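Local coordinates for carbohydrate binding protein, putative, cbp2D (Cellvibrio japonicus, PDB 7B21) that carries a covalently bound heme c as the X183 cytochrome domain of a larger protein and probably transfers electrons, perhaps to lytic polysaccharide monooxygenases, at residues M66-G69 and N70-S73; N12-T16 and Q17-A21; G76-A79 and A80-A84. All coordinates share one frame; numbering follows the deposited sequence. Where two conformers were deposited one is given.

Interaction 1 (M66-G69 and N70-S73); sequences MPQG and NEGS. With NA (sodium ion), chain C; HEC (heme c), chain B.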
loop_
_atom_site.group_PDB
_atom_site.type_symbol
_atom_site.label_atom_id
_atom_site.label_comp_id
_atom_site.label_asym_id
_atom_site.label_seq_id
_atom_site.Cartn_x
_atom_site.Cartn_y
_atom_site.Cartn_z
ATOM N N MET A 66 -2.115 -3.524 -6.984
ATOM C CA MET A 66 -1.294 -2.305 -6.930
ATOM C C MET A 66 0.139 -2.639 -7.284
ATOM O O MET A 66 0.627 -3.743 -7.058
ATOM C CB MET A 66 -1.384 -1.667 -5.548
ATOM C CG MET A 66 -2.785 -1.181 -5.194
ATOM S SD MET A 66 -3.335 0.242 -6.171
ATOM C CE MET A 66 -5.040 -0.198 -6.424
ATOM N N PRO A 67 0.907 -1.686 -7.835
ATOM C CA PRO A 67 0.431 -0.377 -8.281
ATOM C C PRO A 67 -0.536 -0.536 -9.448
ATOM O O PRO A 67 -0.335 -1.369 -10.310
ATOM C CB PRO A 67 1.718 0.343 -8.720
ATOM C CG PRO A 67 2.639 -0.785 -9.167
ATOM C CD PRO A 67 2.295 -1.916 -8.220
ATOM N N GLN A 68 -1.569 0.272 -9.460
ATOM C CA GLN A 68 -2.587 0.150 -10.499
ATOM C C GLN A 68 -1.941 0.540 -11.830
ATOM O O GLN A 68 -1.335 1.590 -11.962
ATOM C CB GLN A 68 -3.798 0.974 -10.065
ATOM C CG GLN A 68 -4.982 0.748 -10.981
ATOM C CD GLN A 68 -6.328 0.927 -10.322
ATOM O OE1 GLN A 68 -6.720 0.237 -9.362
ATOM N NE2 GLN A 68 -7.119 1.829 -10.903
ATOM N N GLY A 69 -2.059 -0.358 -12.787
ATOM C CA GLY A 69 -1.425 -0.254 -14.097
ATOM C C GLY A 69 -0.188 -1.129 -14.256
ATOM O O GLY A 69 0.282 -1.296 -15.373
ATOM N N ASN A 70 0.360 -1.625 -13.156
ATOM C CA ASN A 70 1.542 -2.511 -13.214
ATOM C C ASN A 70 1.528 -3.437 -12.008
ATOM O O ASN A 70 2.491 -3.479 -11.222
ATOM C CB ASN A 70 2.814 -1.676 -13.331
ATOM C CG ASN A 70 4.022 -2.522 -13.668
ATOM O OD1 ASN A 70 3.895 -3.633 -14.215
ATOM N ND2 ASN A 70 5.182 -2.005 -13.406
ATOM N N GLU A 71 0.429 -4.139 -11.885
ATOM C CA GLU A 71 0.099 -4.840 -10.637
ATOM C C GLU A 71 1.118 -5.941 -10.267
ATOM O O GLU A 71 1.300 -6.230 -9.108
ATOM C CB GLU A 71 -1.307 -5.398 -10.754
ATOM C CG GLU A 71 -2.406 -4.361 -10.853
ATOM C CD GLU A 71 -2.644 -3.709 -12.202
ATOM O OE1 GLU A 71 -1.987 -4.089 -13.192
ATOM O OE2 GLU A 71 -3.521 -2.804 -12.269
ATOM N N GLY A 72 1.708 -6.580 -11.264
ATOM C CA GLY A 72 2.661 -7.649 -11.025
ATOM C C GLY A 72 3.972 -7.192 -10.463
ATOM O O GLY A 72 4.751 -8.056 -10.044
ATOM N N SER A 73 4.212 -5.885 -10.384
ATOM C CA SER A 73 5.530 -5.380 -9.944
ATOM C C SER A 73 5.690 -5.485 -8.423
ATOM O O SER A 73 6.815 -5.500 -8.002
ATOM C CB SER A 73 5.841 -4.020 -10.506
ATOM O OG SER A 73 4.933 -3.038 -10.038
HETATM NA NA NA C . 0.710 -6.002 -6.935
HETATM FE FE HEC B . -3.222 2.207 -4.920
HETATM C CHA HEC B . -6.443 1.928 -3.867
HETATM C CHB HEC B . -2.156 0.625 -2.125
HETATM C CHC HEC B . -0.050 2.275 -6.129
HETATM C CHD HEC B . -4.261 4.088 -7.545
HETATM N NA HEC B . -4.111 1.450 -3.332
HETATM C C1A HEC B . -5.454 1.501 -3.003
HETATM C C2A HEC B . -5.674 1.022 -1.678
HETATM C C3A HEC B . -4.488 0.616 -1.205
HETATM C C4A HEC B . -3.502 0.901 -2.231
HETATM C CMA HEC B . -4.179 -0.056 0.097
HETATM C CAA HEC B . -7.004 0.973 -0.959
HETATM C CBA HEC B . -7.259 2.293 -0.194
HETATM C CGA HEC B . -8.468 2.334 0.662
HETATM O O1A HEC B . -9.192 1.337 0.777
HETATM O O2A HEC B . -8.671 3.422 1.301
HETATM N NB HEC B . -1.442 1.545 -4.265
HETATM C C1B HEC B . -1.196 0.912 -3.077
HETATM C C2B HEC B . 0.187 0.568 -2.974
HETATM C C3B HEC B . 0.795 0.972 -4.127
HETATM C C4B HEC B . -0.260 1.644 -4.912
HETATM C CMB HEC B . 0.838 -0.121 -1.821
HETATM C CAB HEC B . 2.204 0.781 -4.558
HETATM C CBB HEC B . 2.632 -0.658 -4.648
HETATM N NC HEC B . -2.330 3.006 -6.503
HETATM C C1C HEC B . -1.009 2.980 -6.827
HETATM C C2C HEC B . -0.732 3.789 -7.971
HETATM C C3C HEC B . -1.908 4.382 -8.328
HETATM C C4C HEC B . -2.912 3.863 -7.449
HETATM C CMC HEC B . 0.643 4.006 -8.545
HETATM C CAC HEC B . -2.156 5.421 -9.374
HETATM C CBC HEC B . -1.716 5.125 -10.746
HETATM N ND HEC B . -5.001 2.805 -5.614
HETATM C C1D HEC B . -5.238 3.540 -6.733
HETATM C C2D HEC B . -6.669 3.646 -6.977
HETATM C C3D HEC B . -7.289 2.991 -5.990
HETATM C C4D HEC B . -6.236 2.504 -5.091
HETATM C CMD HEC B . -7.289 4.373 -8.133
HETATM C CAD HEC B . -8.739 2.662 -5.866
HETATM C CBD HEC B . -8.972 1.206 -6.443
HETATM C CGD HEC B . -10.413 0.815 -6.545
HETATM O O1D HEC B . -10.962 0.209 -5.589
HETATM O O2D HEC B . -11.030 1.119 -7.611
#

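Interaction 2 (N12-T16 and Q17-A21); sequences NLWNT and QTCVA. With HEC (heme c), chain B.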
loop_
_atom_site.group_PDB
_atom_site.type_symbol
_atom_site.label_atom_id
_atom_site.label_comp_id
_atom_site.label_asym_id
_atom_site.label_seq_id
_atom_site.Cartn_x
_atom_site.Cartn_y
_atom_site.Cartn_z
ATOM N N ASN A 12 10.544 2.218 1.978
ATOM C CA ASN A 12 11.343 2.426 0.759
ATOM C C ASN A 12 10.567 1.955 -0.469
ATOM O O ASN A 12 10.531 2.655 -1.505
ATOM C CB ASN A 12 12.656 1.657 0.837
ATOM C CG ASN A 12 13.399 1.793 -0.464
ATOM O OD1 ASN A 12 13.700 2.911 -0.856
ATOM N ND2 ASN A 12 13.637 0.675 -1.141
ATOM N N LEU A 13 9.985 0.766 -0.378
ATOM C CA LEU A 13 9.224 0.213 -1.523
ATOM C C LEU A 13 8.017 1.089 -1.856
ATOM O O LEU A 13 7.617 1.146 -3.022
ATOM C CB LEU A 13 8.782 -1.212 -1.191
ATOM C CG LEU A 13 9.907 -2.233 -1.147
ATOM C CD1 LEU A 13 9.466 -3.481 -0.394
ATOM C CD2 LEU A 13 10.352 -2.590 -2.571
ATOM N N TRP A 14 7.463 1.771 -0.885
ATOM C CA TRP A 14 6.376 2.707 -1.109
ATOM C C TRP A 14 6.755 3.690 -2.213
ATOM O O TRP A 14 5.898 4.117 -3.015
ATOM C CB TRP A 14 6.103 3.426 0.206
ATOM C CG TRP A 14 5.061 4.470 0.100
ATOM C CD1 TRP A 14 5.256 5.813 -0.014
ATOM C CD2 TRP A 14 3.645 4.256 -0.028
ATOM N NE1 TRP A 14 4.057 6.444 -0.202
ATOM C CE2 TRP A 14 3.060 5.509 -0.200
ATOM C CE3 TRP A 14 2.832 3.120 0.031
ATOM C CZ2 TRP A 14 1.693 5.648 -0.382
ATOM C CZ3 TRP A 14 1.476 3.259 -0.137
ATOM C CH2 TRP A 14 0.925 4.512 -0.385
ATOM N N ASN A 15 8.018 4.132 -2.190
ATOM C CA ASN A 15 8.524 5.050 -3.216
ATOM C C ASN A 15 8.932 4.292 -4.480
ATOM O O ASN A 15 8.528 4.693 -5.577
ATOM C CB ASN A 15 9.690 5.840 -2.655
ATOM C CG ASN A 15 9.306 6.680 -1.465
ATOM O OD1 ASN A 15 9.978 6.674 -0.408
ATOM N ND2 ASN A 15 8.258 7.406 -1.604
ATOM N N THR A 16 9.759 3.269 -4.352
ATOM C CA THR A 16 10.330 2.644 -5.548
ATOM C C THR A 16 9.282 1.912 -6.379
ATOM O O THR A 16 9.466 1.762 -7.568
ATOM C CB THR A 16 11.513 1.741 -5.200
ATOM O OG1 THR A 16 11.031 0.637 -4.436
ATOM C CG2 THR A 16 12.631 2.481 -4.475
ATOM N N GLN A 17 8.206 1.463 -5.744
ATOM C CA GLN A 17 7.101 0.796 -6.468
ATOM C C GLN A 17 6.026 1.777 -6.910
ATOM O O GLN A 17 5.003 1.333 -7.417
ATOM C CB GLN A 17 6.540 -0.318 -5.621
ATOM C CG GLN A 17 7.606 -1.329 -5.183
ATOM C CD GLN A 17 8.631 -1.818 -6.188
ATOM O OE1 GLN A 17 8.276 -2.591 -7.038
ATOM N NE2 GLN A 17 9.883 -1.339 -6.116
ATOM N N THR A 18 6.274 3.086 -6.736
ATOM C CA THR A 18 5.538 4.206 -7.303
ATOM C C THR A 18 4.256 4.518 -6.552
ATOM O O THR A 18 3.530 5.443 -6.977
ATOM C CB THR A 18 5.246 4.098 -8.811
ATOM O OG1 THR A 18 4.136 3.221 -9.061
ATOM C CG2 THR A 18 6.466 3.693 -9.595
ATOM N N CYS A 19 3.967 3.850 -5.444
ATOM C CA CYS A 19 2.743 4.115 -4.664
ATOM C C CYS A 19 2.595 5.597 -4.319
ATOM O O CYS A 19 1.500 6.147 -4.378
ATOM C CB CYS A 19 2.766 3.309 -3.368
ATOM S SG CYS A 19 3.418 1.633 -3.481
ATOM N N VAL A 20 3.733 6.210 -3.999
ATOM C CA VAL A 20 3.809 7.626 -3.637
ATOM C C VAL A 20 3.152 8.510 -4.694
ATOM O O VAL A 20 2.620 9.561 -4.362
ATOM C CB VAL A 20 5.278 8.001 -3.394
ATOM C CG1 VAL A 20 6.151 7.752 -4.615
ATOM C CG2 VAL A 20 5.428 9.422 -2.894
ATOM N N ALA A 21 3.268 8.169 -5.969
ATOM C CA ALA A 21 2.738 9.061 -7.010
ATOM C C ALA A 21 1.246 9.284 -6.806
ATOM O O ALA A 21 0.758 10.418 -6.891
ATOM C CB ALA A 21 3.008 8.467 -8.356
HETATM FE FE HEC B . -3.222 2.207 -4.920
HETATM C CHA HEC B . -6.443 1.928 -3.867
HETATM C CHB HEC B . -2.156 0.625 -2.125
HETATM C CHC HEC B . -0.050 2.275 -6.129
HETATM C CHD HEC B . -4.261 4.088 -7.545
HETATM N NA HEC B . -4.111 1.450 -3.332
HETATM C C1A HEC B . -5.454 1.501 -3.003
HETATM C C2A HEC B . -5.674 1.022 -1.678
HETATM C C3A HEC B . -4.488 0.616 -1.205
HETATM C C4A HEC B . -3.502 0.901 -2.231
HETATM C CMA HEC B . -4.179 -0.056 0.097
HETATM C CAA HEC B . -7.004 0.973 -0.959
HETATM C CBA HEC B . -7.259 2.293 -0.194
HETATM C CGA HEC B . -8.468 2.334 0.662
HETATM O O1A HEC B . -9.192 1.337 0.777
HETATM O O2A HEC B . -8.671 3.422 1.301
HETATM N NB HEC B . -1.442 1.545 -4.265
HETATM C C1B HEC B . -1.196 0.912 -3.077
HETATM C C2B HEC B . 0.187 0.568 -2.974
HETATM C C3B HEC B . 0.795 0.972 -4.127
HETATM C C4B HEC B . -0.260 1.644 -4.912
HETATM C CMB HEC B . 0.838 -0.121 -1.821
HETATM C CAB HEC B . 2.204 0.781 -4.558
HETATM C CBB HEC B . 2.632 -0.658 -4.648
HETATM N NC HEC B . -2.330 3.006 -6.503
HETATM C C1C HEC B . -1.009 2.980 -6.827
HETATM C C2C HEC B . -0.732 3.789 -7.971
HETATM C C3C HEC B . -1.908 4.382 -8.328
HETATM C C4C HEC B . -2.912 3.863 -7.449
HETATM C CMC HEC B . 0.643 4.006 -8.545
HETATM C CAC HEC B . -2.156 5.421 -9.374
HETATM C CBC HEC B . -1.716 5.125 -10.746
HETATM N ND HEC B . -5.001 2.805 -5.614
HETATM C C1D HEC B . -5.238 3.540 -6.733
HETATM C C2D HEC B . -6.669 3.646 -6.977
HETATM C C3D HEC B . -7.289 2.991 -5.990
HETATM C C4D HEC B . -6.236 2.504 -5.091
HETATM C CMD HEC B . -7.289 4.373 -8.133
HETATM C CAD HEC B . -8.739 2.662 -5.866
HETATM C CBD HEC B . -8.972 1.206 -6.443
HETATM C CGD HEC B . -10.413 0.815 -6.545
HETATM O O1D HEC B . -10.962 0.209 -5.589
HETATM O O2D HEC B . -11.030 1.119 -7.611
#

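Interaction 3 (G76-A79 and A80-A84); sequences GQCA and ADIEA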
loop_
_atom_site.group_PDB
_atom_site.type_symbol
_atom_site.label_atom_id
_atom_site.label_comp_id
_atom_site.label_asym_id
_atom_site.label_seq_id
_atom_site.Cartn_x
_atom_site.Cartn_y
_atom_site.Cartn_z
ATOM N N GLY A 76 4.176 -10.782 -3.084
ATOM C CA GLY A 76 5.063 -11.489 -2.149
ATOM C C GLY A 76 5.611 -10.580 -1.072
ATOM O O GLY A 76 4.875 -9.896 -0.374
ATOM N N GLN A 77 6.937 -10.613 -0.906
ATOM C CA GLN A 77 7.562 -9.846 0.178
ATOM C C GLN A 77 7.352 -8.336 0.009
ATOM O O GLN A 77 7.221 -7.641 1.018
ATOM C CB GLN A 77 9.048 -10.199 0.286
ATOM C CG GLN A 77 9.696 -9.717 1.564
ATOM C CD GLN A 77 9.220 -10.405 2.814
ATOM O OE1 GLN A 77 9.309 -11.630 2.944
ATOM N NE2 GLN A 77 8.736 -9.639 3.784
ATOM N N CYS A 78 7.368 -7.841 -1.218
ATOM C CA CYS A 78 7.093 -6.404 -1.451
ATOM C C CYS A 78 5.765 -6.046 -0.820
ATOM O O CYS A 78 5.638 -5.041 -0.101
ATOM C CB CYS A 78 7.073 -6.131 -2.951
ATOM S SG CYS A 78 6.572 -4.437 -3.363
ATOM N N ALA A 79 4.738 -6.842 -1.093
ATOM C CA ALA A 79 3.389 -6.563 -0.608
ATOM C C ALA A 79 3.331 -6.679 0.919
ATOM O O ALA A 79 2.677 -5.856 1.573
ATOM C CB ALA A 79 2.400 -7.477 -1.296
ATOM N N ALA A 80 3.994 -7.684 1.472
ATOM C CA ALA A 80 4.051 -7.829 2.925
ATOM C C ALA A 80 4.727 -6.623 3.586
ATOM O O ALA A 80 4.281 -6.133 4.608
ATOM C CB ALA A 80 4.752 -9.115 3.282
ATOM N N ASP A 81 5.845 -6.194 3.011
ATOM C CA ASP A 81 6.594 -5.066 3.572
ATOM C C ASP A 81 5.764 -3.796 3.507
ATOM O O ASP A 81 5.719 -3.010 4.472
ATOM C CB ASP A 81 7.919 -4.904 2.843
ATOM C CG ASP A 81 8.958 -5.973 3.109
ATOM O OD1 ASP A 81 8.776 -6.781 4.055
ATOM O OD2 ASP A 81 9.964 -5.954 2.409
ATOM N N ILE A 82 5.149 -3.513 2.351
ATOM C CA ILE A 82 4.384 -2.273 2.262
ATOM C C ILE A 82 3.150 -2.365 3.176
ATOM O O ILE A 82 2.818 -1.353 3.786
ATOM C CB ILE A 82 4.035 -1.933 0.800
ATOM C CG1 ILE A 82 5.284 -1.674 -0.032
ATOM C CG2 ILE A 82 3.138 -0.697 0.789
ATOM C CD1 ILE A 82 5.029 -1.380 -1.485
ATOM N N GLU A 83 2.509 -3.512 3.272
ATOM C CA GLU A 83 1.435 -3.671 4.265
ATOM C C GLU A 83 1.914 -3.218 5.636
ATOM O O GLU A 83 1.236 -2.456 6.325
ATOM C CB GLU A 83 0.959 -5.120 4.280
ATOM C CG GLU A 83 0.006 -5.432 5.417
ATOM C CD GLU A 83 -0.343 -6.919 5.473
ATOM O OE1 GLU A 83 0.591 -7.713 5.766
ATOM O OE2 GLU A 83 -1.491 -7.294 5.207
ATOM N N ALA A 84 3.066 -3.745 6.052
ATOM C CA ALA A 84 3.574 -3.409 7.398
ATOM C C ALA A 84 3.775 -1.889 7.512
ATOM O O ALA A 84 3.460 -1.292 8.551
ATOM C CB ALA A 84 4.848 -4.170 7.677
#

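Interaction 1 (M66-G69 and N70-S73)
The carbonyl oxygens of Met66 and Glu71 converge on one sodium ion. Met66 O and Glu71 O each lie 2.3 Å from it. The carbonyls of Ile62, Ser63 and Cys74 are its other protein ligands. The ion explains why Met66 O and Glu71 O come within 3.3 Å of each other, although both are acceptors. Between them the chain reverses in a type II beta turn from Pro67 to Asn70, entered through a cis peptide bond. Asn70 N bonds to Pro67 O at 2.9 Å across the turn. The Glu71 carboxylate reaches back to the same turn, because its chain bends at chi2 (80°). OE2 of Glu71 accepts from Gly69 N at 2.9 Å. The N-H points almost straight at it (174°), yet it comes from well above the carboxylate plane. In the conformer given, Gln68 runs alongside Glu71, and its OE1 is hydrogen-bonded to His49. The proline ring rests against Ser73. In the conformer given, Ser73 OG lies 3.3 Å from Pro67 CG and donates to Asn70 O, which also accepts from Ser73 N. The Met66 side chain, just before the turn, reaches the heme, with SD 2.3 Å from the iron. His23 is the other axial ligand. This is the methionine-ligand loop of a His/Met cytochrome c, here with a sodium ion beside it.

Interaction 2 (N12-T16 and Q17-A21)
Trp14 and Cys19 make the main side-chain contact, a CH-pi interaction. Cys19 CB lies 3.4 Å from the centroid of the six-membered ring of Trp14, only 12° off the ring normal. Cys19 SG stands oblique to the same ring, 4.5 Å from its centroid, in a sulfur-aromatic contact. With CG of Trp14 opposite the main-chain nitrogen (chi1 177°), the indole reaches along the start of helix 19-23. Val20 adds a looser contact: its CB lies 4.0 Å from Trp14 CD1. The same CB lies 3.5 Å from Asn15 ND2. Backbone hydrogen bonds make the turn between the two helices. Gln17 N donates to Leu13 O at 2.8 Å, where helix 7-16 ends. Thr18 N then bonds to Asn15 O, and Val20 N to Trp14 O at 3.2 Å. The covalent link belongs to Cys19, whose SG is bonded to heme CAB at 1.8 Å. Cys19 opens the Cys-X-X-Cys-His motif, which Cys22 and the axial ligand His23 complete. Trp14 also nears the heme, with CZ3 3.8 Å from the methyl CMB. NE1 of Trp14 is hydrogen-bonded to Gly24 O. Helix 7-16 lies against helix 76-86: Leu13 touches Asp81 and Ile82, and Trp14 touches Ile82 and Phe85. Beyond that helix, Trp89 meets Trp14 edge to face.

Interaction 3 (G76-A79 and A80-A84)
Ala80 and Gln77 meet one turn apart on helix 76-86. The methyl of Ala80 lies against the backbone of the preceding turn, its CB 3.7 Å from Gln77 O. Ala80 N bonds to Gly76 O at 3.0 Å, in the plane of that carbonyl. Gln77 carries the one side-chain hydrogen bond of the contact. Its chain bends at chi2 (68°), which turns the amide along the helix, and NE2 donates to Asp81 OD1 at 2.9 Å. The acceptor lies close to the amide plane, but the donor stands 45° above the carboxylate plane. Both groups have further partners: Gln77 NE2 bonds to Val4 O, Asp81 OD1 accepts from Asp6 N, and Asp81 OD2 makes a salt bridge to Arg9. This is the C-terminal helix of the cytochrome c fold, packed across the N-terminal helix 7-16. Ala79 and Ala80 are buried against helix 58-65, Ala79 on Ile62 and Ser63, Ala80 on Arg59. The carbonyl of Ala79 accepts from Glu83 N, with Ala79 O and Glu83 N 2.9 Å apart. Cys78, disulfide-bonded to Cys74, places SG 3.9 Å from CD1 of Ile82, a residue that touches the heme.

Overall arrangement
From the N terminus, interaction 2 comes first. It closes the short turn that joins helix 7-16 to the heme-binding helix 19-23. Interaction 1 follows helix 58-65 and closes the loop on the methionine side of the heme. Interaction 3 follows along helix 76-86 and closes no loop. The three run in series; none nests in or crosses another. Interactions 1 and 2 both reach the heme, and they meet where Pro67 packs on Gln17 and Thr18. Interactions 2 and 3 meet where Leu13 and Trp14 pack on Ile82, which joins helices 7-16 and 76-86; Gln17 also touches Cys78. Interactions 1 and 3 adjoin only through the sequence, near the Cys74-Cys78 disulfide.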